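Local coordinates for protein malate dehydrogenase (Pyrococcus horikoshii, PDB 1V9N) that catalyses the NAD-dependent, reversible oxidation of (S)-malate to oxaloacetate and works as a homodimer, at residues Asp42-Ser54 with Gly326-Ile338. Numbering follows the deposited sequence.
Sequences DNLVMADLRGVES and GFLTMETRLKLGI. With NDP (NADPH dihydro-nicotinamide-adenine-dinucleotide phosphate), chain B.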
loop_
_atom_site.group_PDB
_atom_site.type_symbol
_atom_site.label_atom_id
_atom_site.label_comp_id
_atom_site.label_asym_id
_atom_site.label_seq_id
_atom_site.Cartn_x
_atom_site.Cartn_y
_atom_site.Cartn_z
ATOM N N ASP A 42 1.093 19.411 18.492
ATOM C CA ASP A 42 0.077 18.363 18.502
ATOM C C ASP A 42 0.609 17.118 17.787
ATOM O O ASP A 42 0.461 15.998 18.274
ATOM C CB ASP A 42 -1.189 18.861 17.798
ATOM C CG ASP A 42 -2.359 17.902 17.947
ATOM O OD1 ASP A 42 -3.365 18.077 17.223
ATOM O OD2 ASP A 42 -2.281 16.978 18.786
ATOM N N ASN A 43 1.237 17.325 16.632
ATOM C CA ASN A 43 1.788 16.227 15.848
ATOM C C ASN A 43 2.954 15.522 16.546
ATOM O O ASN A 43 3.005 14.289 16.595
ATOM C CB ASN A 43 2.220 16.751 14.467
ATOM C CG ASN A 43 3.052 15.756 13.692
ATOM O OD1 ASN A 43 4.251 15.624 13.927
ATOM N ND2 ASN A 43 2.422 15.047 12.756
ATOM N N LEU A 44 3.888 16.296 17.088
ATOM C CA LEU A 44 5.038 15.709 17.766
ATOM C C LEU A 44 4.642 15.029 19.075
ATOM O O LEU A 44 5.177 13.979 19.417
ATOM C CB LEU A 44 6.108 16.778 18.040
ATOM C CG LEU A 44 6.780 17.415 16.817
ATOM C CD1 LEU A 44 7.853 18.406 17.273
ATOM C CD2 LEU A 44 7.404 16.330 15.956
ATOM N N VAL A 45 3.708 15.633 19.806
ATOM C CA VAL A 45 3.261 15.066 21.074
ATOM C C VAL A 45 2.494 13.773 20.840
ATOM O O VAL A 45 2.620 12.823 21.613
ATOM C CB VAL A 45 2.377 16.069 21.861
ATOM C CG1 VAL A 45 1.796 15.399 23.107
ATOM C CG2 VAL A 45 3.216 17.276 22.274
HETATM N N MSE A 46 1.704 13.727 19.770
HETATM C CA MSE A 46 0.958 12.512 19.475
HETATM C C MSE A 46 1.937 11.366 19.254
HETATM O O MSE A 46 1.697 10.244 19.705
HETATM C CB MSE A 46 0.082 12.684 18.230
HETATM C CG MSE A 46 -0.674 11.401 17.871
HETATM SE SE MSE A 46 -1.791 11.547 16.307
HETATM C CE MSE A 46 -3.229 12.557 17.088
ATOM N N ALA A 47 3.038 11.648 18.559
ATOM C CA ALA A 47 4.054 10.635 18.292
ATOM C C ALA A 47 4.649 10.107 19.598
ATOM O O ALA A 47 4.848 8.903 19.759
ATOM C CB ALA A 47 5.163 11.218 17.416
ATOM N N ASP A 48 4.950 11.011 20.524
ATOM C CA ASP A 48 5.510 10.602 21.806
ATOM C C ASP A 48 4.481 9.789 22.600
ATOM O O ASP A 48 4.819 8.771 23.198
ATOM C CB ASP A 48 5.958 11.825 22.610
ATOM C CG ASP A 48 7.238 12.443 22.065
ATOM O OD1 ASP A 48 8.235 11.703 21.903
ATOM O OD2 ASP A 48 7.247 13.664 21.799
ATOM N N LEU A 49 3.230 10.236 22.583
ATOM C CA LEU A 49 2.153 9.545 23.287
ATOM C C LEU A 49 1.913 8.133 22.750
ATOM O O LEU A 49 1.671 7.200 23.523
ATOM C CB LEU A 49 0.852 10.347 23.185
ATOM C CG LEU A 49 0.738 11.619 24.026
ATOM C CD1 LEU A 49 -0.562 12.341 23.706
ATOM C CD2 LEU A 49 0.789 11.250 25.505
ATOM N N ARG A 50 1.973 7.981 21.429
ATOM C CA ARG A 50 1.749 6.682 20.803
ATOM C C ARG A 50 2.981 5.787 20.858
ATOM O O ARG A 50 2.964 4.662 20.359
ATOM C CB ARG A 50 1.312 6.855 19.344
ATOM C CG ARG A 50 -0.010 7.592 19.152
ATOM C CD ARG A 50 -0.483 7.472 17.693
ATOM N NE ARG A 50 -0.859 6.096 17.366
ATOM C CZ ARG A 50 -2.019 5.539 17.707
ATOM N NH1 ARG A 50 -2.921 6.246 18.367
ATOM N NH2 ARG A 50 -2.263 4.264 17.427
ATOM N N GLY A 51 4.057 6.291 21.452
ATOM C CA GLY A 51 5.266 5.496 21.564
ATOM C C GLY A 51 6.182 5.523 20.359
ATOM O O GLY A 51 6.966 4.595 20.154
ATOM N N VAL A 52 6.092 6.574 19.551
ATOM C CA VAL A 52 6.951 6.688 18.377
ATOM C C VAL A 52 8.036 7.720 18.681
ATOM O O VAL A 52 8.034 8.825 18.128
ATOM C CB VAL A 52 6.156 7.138 17.123
ATOM C CG1 VAL A 52 7.034 7.027 15.887
ATOM C CG2 VAL A 52 4.900 6.293 16.960
ATOM N N GLU A 53 8.956 7.350 19.570
ATOM C CA GLU A 53 10.050 8.228 19.982
ATOM C C GLU A 53 10.775 8.878 18.813
ATOM O O GLU A 53 11.033 10.079 18.826
ATOM C CB GLU A 53 11.071 7.453 20.822
ATOM C CG GLU A 53 10.568 7.005 22.182
ATOM C CD GLU A 53 11.652 6.331 23.002
ATOM O OE1 GLU A 53 12.133 5.255 22.589
ATOM O OE2 GLU A 53 12.028 6.883 24.058
ATOM N N SER A 54 11.105 8.077 17.808
ATOM C CA SER A 54 11.813 8.570 16.632
ATOM C C SER A 54 11.187 9.801 15.963
ATOM O O SER A 54 11.897 10.600 15.350
ATOM C CB SER A 54 11.960 7.442 15.607
ATOM O OG SER A 54 10.731 6.773 15.386
ATOM N N GLY A 326 -0.760 1.707 20.068
ATOM C CA GLY A 326 -0.574 3.144 20.169
ATOM C C GLY A 326 -1.605 3.854 21.026
ATOM O O GLY A 326 -1.253 4.702 21.850
ATOM N N PHE A 327 -2.879 3.526 20.831
ATOM C CA PHE A 327 -3.942 4.153 21.604
ATOM C C PHE A 327 -3.847 3.793 23.084
ATOM O O PHE A 327 -4.130 4.626 23.947
ATOM C CB PHE A 327 -5.312 3.761 21.048
ATOM C CG PHE A 327 -5.757 4.609 19.885
ATOM C CD1 PHE A 327 -5.856 5.993 20.015
ATOM C CD2 PHE A 327 -6.084 4.026 18.665
ATOM C CE1 PHE A 327 -6.272 6.786 18.946
ATOM C CE2 PHE A 327 -6.502 4.808 17.589
ATOM C CZ PHE A 327 -6.597 6.189 17.729
ATOM N N LEU A 328 -3.449 2.555 23.369
ATOM C CA LEU A 328 -3.295 2.098 24.747
ATOM C C LEU A 328 -2.093 2.799 25.372
ATOM O O LEU A 328 -2.150 3.262 26.512
ATOM C CB LEU A 328 -3.090 0.582 24.791
ATOM C CG LEU A 328 -4.323 -0.262 25.126
ATOM C CD1 LEU A 328 -5.462 0.084 24.190
ATOM C CD2 LEU A 328 -3.965 -1.737 25.024
ATOM N N THR A 329 -1.001 2.866 24.618
ATOM C CA THR A 329 0.202 3.534 25.091
ATOM C C THR A 329 -0.138 4.985 25.415
ATOM O O THR A 329 0.289 5.519 26.438
ATOM C CB THR A 329 1.304 3.506 24.029
ATOM O OG1 THR A 329 1.678 2.148 23.768
ATOM C CG2 THR A 329 2.526 4.283 24.509
HETATM N N MSE A 330 -0.915 5.617 24.539
HETATM C CA MSE A 330 -1.323 7.000 24.742
HETATM C C MSE A 330 -2.121 7.119 26.036
HETATM O O MSE A 330 -1.793 7.922 26.909
HETATM C CB MSE A 330 -2.178 7.481 23.566
HETATM C CG MSE A 330 -2.871 8.817 23.802
HETATM SE SE MSE A 330 -3.868 9.478 22.268
HETATM C CE MSE A 330 -5.758 9.383 22.481
ATOM N N GLU A 331 -3.171 6.311 26.144
ATOM C CA GLU A 331 -4.040 6.306 27.315
ATOM C C GLU A 331 -3.214 6.277 28.599
ATOM O O GLU A 331 -3.476 7.023 29.543
ATOM C CB GLU A 331 -4.965 5.087 27.256
ATOM C CG GLU A 331 -6.081 5.080 28.285
ATOM C CD GLU A 331 -6.923 3.819 28.208
ATOM O OE1 GLU A 331 -6.394 2.731 28.525
ATOM O OE2 GLU A 331 -8.109 3.913 27.823
ATOM N N THR A 332 -2.207 5.414 28.617
ATOM C CA THR A 332 -1.329 5.276 29.770
ATOM C C THR A 332 -0.567 6.566 30.068
ATOM O O THR A 332 -0.685 7.142 31.154
ATOM C CB THR A 332 -0.303 4.149 29.541
ATOM O OG1 THR A 332 -0.981 2.888 29.478
ATOM C CG2 THR A 332 0.723 4.119 30.665
ATOM N N ARG A 333 0.211 7.012 29.089
ATOM C CA ARG A 333 1.023 8.210 29.231
ATOM C C ARG A 333 0.254 9.502 29.485
ATOM O O ARG A 333 0.843 10.509 29.873
ATOM C CB ARG A 333 1.922 8.349 28.003
ATOM C CG ARG A 333 2.834 7.152 27.832
ATOM C CD ARG A 333 3.738 7.269 26.631
ATOM N NE ARG A 333 4.714 6.183 26.608
ATOM C CZ ARG A 333 5.655 6.048 25.684
ATOM N NH1 ARG A 333 5.749 6.934 24.700
ATOM N NH2 ARG A 333 6.506 5.033 25.744
ATOM N N LEU A 334 -1.058 9.485 29.279
ATOM C CA LEU A 334 -1.859 10.680 29.515
ATOM C C LEU A 334 -2.106 10.902 31.008
ATOM O O LEU A 334 -2.254 12.040 31.460
ATOM C CB LEU A 334 -3.194 10.587 28.774
ATOM C CG LEU A 334 -3.141 10.881 27.273
ATOM C CD1 LEU A 334 -4.511 10.661 26.648
ATOM C CD2 LEU A 334 -2.685 12.319 27.061
ATOM N N LYS A 335 -2.153 9.817 31.774
ATOM C CA LYS A 335 -2.374 9.926 33.209
ATOM C C LYS A 335 -1.129 9.525 33.988
ATOM O O LYS A 335 -1.024 9.786 35.184
ATOM C CB LYS A 335 -3.574 9.067 33.632
ATOM C CG LYS A 335 -3.562 7.636 33.116
ATOM C CD LYS A 335 -4.916 6.976 33.357
ATOM C CE LYS A 335 -5.011 5.611 32.691
ATOM N NZ LYS A 335 -6.386 5.040 32.778
ATOM N N LEU A 336 -0.180 8.906 33.295
ATOM C CA LEU A 336 1.065 8.471 33.913
ATOM C C LEU A 336 2.192 9.410 33.484
ATOM O O LEU A 336 3.232 9.498 34.140
ATOM C CB LEU A 336 1.368 7.034 33.481
ATOM C CG LEU A 336 2.292 6.169 34.342
ATOM C CD1 LEU A 336 2.199 4.725 33.882
ATOM C CD2 LEU A 336 3.719 6.674 34.254
ATOM N N GLY A 337 1.972 10.119 32.379
ATOM C CA GLY A 337 2.972 11.044 31.880
ATOM C C GLY A 337 3.779 10.472 30.730
ATOM O O GLY A 337 3.915 9.255 30.604
ATOM N N ILE A 338 4.321 11.351 29.893
ATOM C CA ILE A 338 5.115 10.927 28.743
ATOM C C ILE A 338 6.576 10.715 29.121
ATOM O O ILE A 338 7.243 11.636 29.580
ATOM C CB ILE A 338 5.069 11.978 27.612
ATOM C CG1 ILE A 338 3.620 12.246 27.208
ATOM C CG2 ILE A 338 5.893 11.497 26.422
ATOM C CD1 ILE A 338 3.459 13.361 26.204
HETATM P PA NDP B . 5.592 0.044 13.488
HETATM O O1A NDP B . 5.785 0.595 14.808
HETATM O O2A NDP B . 6.241 -1.232 13.024
HETATM O O5B NDP B . 3.972 -0.073 13.258
HETATM C C5B NDP B . 3.423 -0.562 12.020
HETATM C C4B NDP B . 1.894 -0.484 12.187
HETATM O O4B NDP B . 1.512 -1.793 12.647
HETATM C C3B NDP B . 1.329 0.490 13.184
HETATM O O3B NDP B . 0.097 1.038 12.624
HETATM C C2B NDP B . 1.049 -0.277 14.427
HETATM O O2B NDP B . 0.045 0.240 15.318
HETATM C C1B NDP B . 0.781 -1.638 13.862
HETATM N N9A NDP B . 1.210 -2.776 14.721
HETATM C C8A NDP B . 2.367 -2.904 15.542
HETATM N N7A NDP B . 2.401 -4.079 16.128
HETATM C C5A NDP B . 1.286 -4.753 15.717
HETATM C C6A NDP B . 0.740 -6.052 15.970
HETATM N N6A NDP B . 1.379 -6.903 16.780
HETATM N N1A NDP B . -0.444 -6.427 15.373
HETATM C C2A NDP B . -1.105 -5.562 14.536
HETATM N N3A NDP B . -0.671 -4.322 14.232
HETATM C C4A NDP B . 0.541 -3.971 14.859
HETATM O O3 NDP B . 5.863 1.080 12.338
HETATM P PN NDP B . 7.081 1.902 11.741
HETATM O O1N NDP B . 7.196 1.463 10.353
HETATM O O2N NDP B . 8.204 1.566 12.680
HETATM O O5D NDP B . 6.548 3.393 11.903
HETATM C C5D NDP B . 7.379 4.475 12.411
HETATM C C4D NDP B . 6.567 5.826 12.444
HETATM O O4D NDP B . 7.361 6.789 11.774
HETATM C C3D NDP B . 5.200 5.845 11.715
HETATM O O3D NDP B . 4.272 6.568 12.533
HETATM C C2D NDP B . 5.467 6.494 10.368
HETATM O O2D NDP B . 4.317 7.141 9.865
HETATM C C1D NDP B . 6.647 7.438 10.721
HETATM N N1N NDP B . 7.584 7.690 9.593
HETATM C C2N NDP B . 7.642 9.026 9.108
HETATM C C3N NDP B . 8.564 9.285 8.011
HETATM C C7N NDP B . 8.678 10.644 7.473
HETATM O O7N NDP B . 9.443 10.944 6.548
HETATM N N7N NDP B . 7.922 11.653 7.985
HETATM C C4N NDP B . 9.341 8.198 7.507
HETATM C C5N NDP B . 9.263 6.900 7.993
HETATM C C6N NDP B . 8.386 6.639 9.044
HETATM P P2B NDP B . 0.307 1.040 16.624
HETATM O O1X NDP B . -0.680 0.456 17.547
HETATM O O2X NDP B . 0.047 2.494 16.391
HETATM O O3X NDP B . 1.739 0.809 17.094
#
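The guanidinium of R50 stands edge-on over the ring of F327, with NH1 above the ring centre and the two planes 85° apart; this is a cation-pi contact, CZ lying 4.3 Å from the ring centroid of F327. One face of the guanidinium is covered near its rim by CA of G326, which sits 3.4 Å from NH2 of R50. A bend at chi3 (68°) brings the R50 group round, although its CB leads away from helix 326-336. At the guanidinium edge, NH2 of R50 gives a nearly straight bond of 3.1 Å to O2X of the NADPH 2'-phosphate, and it also bonds to O of G323. The amide N of G326 donates to the neighbouring oxygen O1X of that phosphate at 2.8 Å. The loop residue following helix 34-49 and the N-terminal part of helix 324-336 thus hold neighbouring oxygens of one phosphate; K4 and, from the second subunit, H243 and K244 also bind the cofactor. A leucine in place of R50 would probably leave O2X without this charged donor and the F327 face without its cation.

In this LDH2/MDH2-family subunit, the helical stretches 42-49 and 326-336 cross at 100°. The first ends in a Schellman motif at G51, where the positive phi would drive a CB against the carbonyl O of R50, with CG2 of T329 close by. There the extended R333 passes T329 CG2, which lies over one face of its guanidinium, and NH1 of R333 comes near O of D48 in a weak, strongly bent bond whose 2.5 Å length is doubtful. NE of R333 turns to E3 in a salt bridge.

Farther along, L49 fills the apolar side: its CB rests on CG of M330, a selenomethionine, while CD2 of L49 presses tightly on CG1 of I338 at 3.5 Å and also meets CD2 of L334. I338 CG2 reaches CB of D48, whose OD2 is held by N of V57.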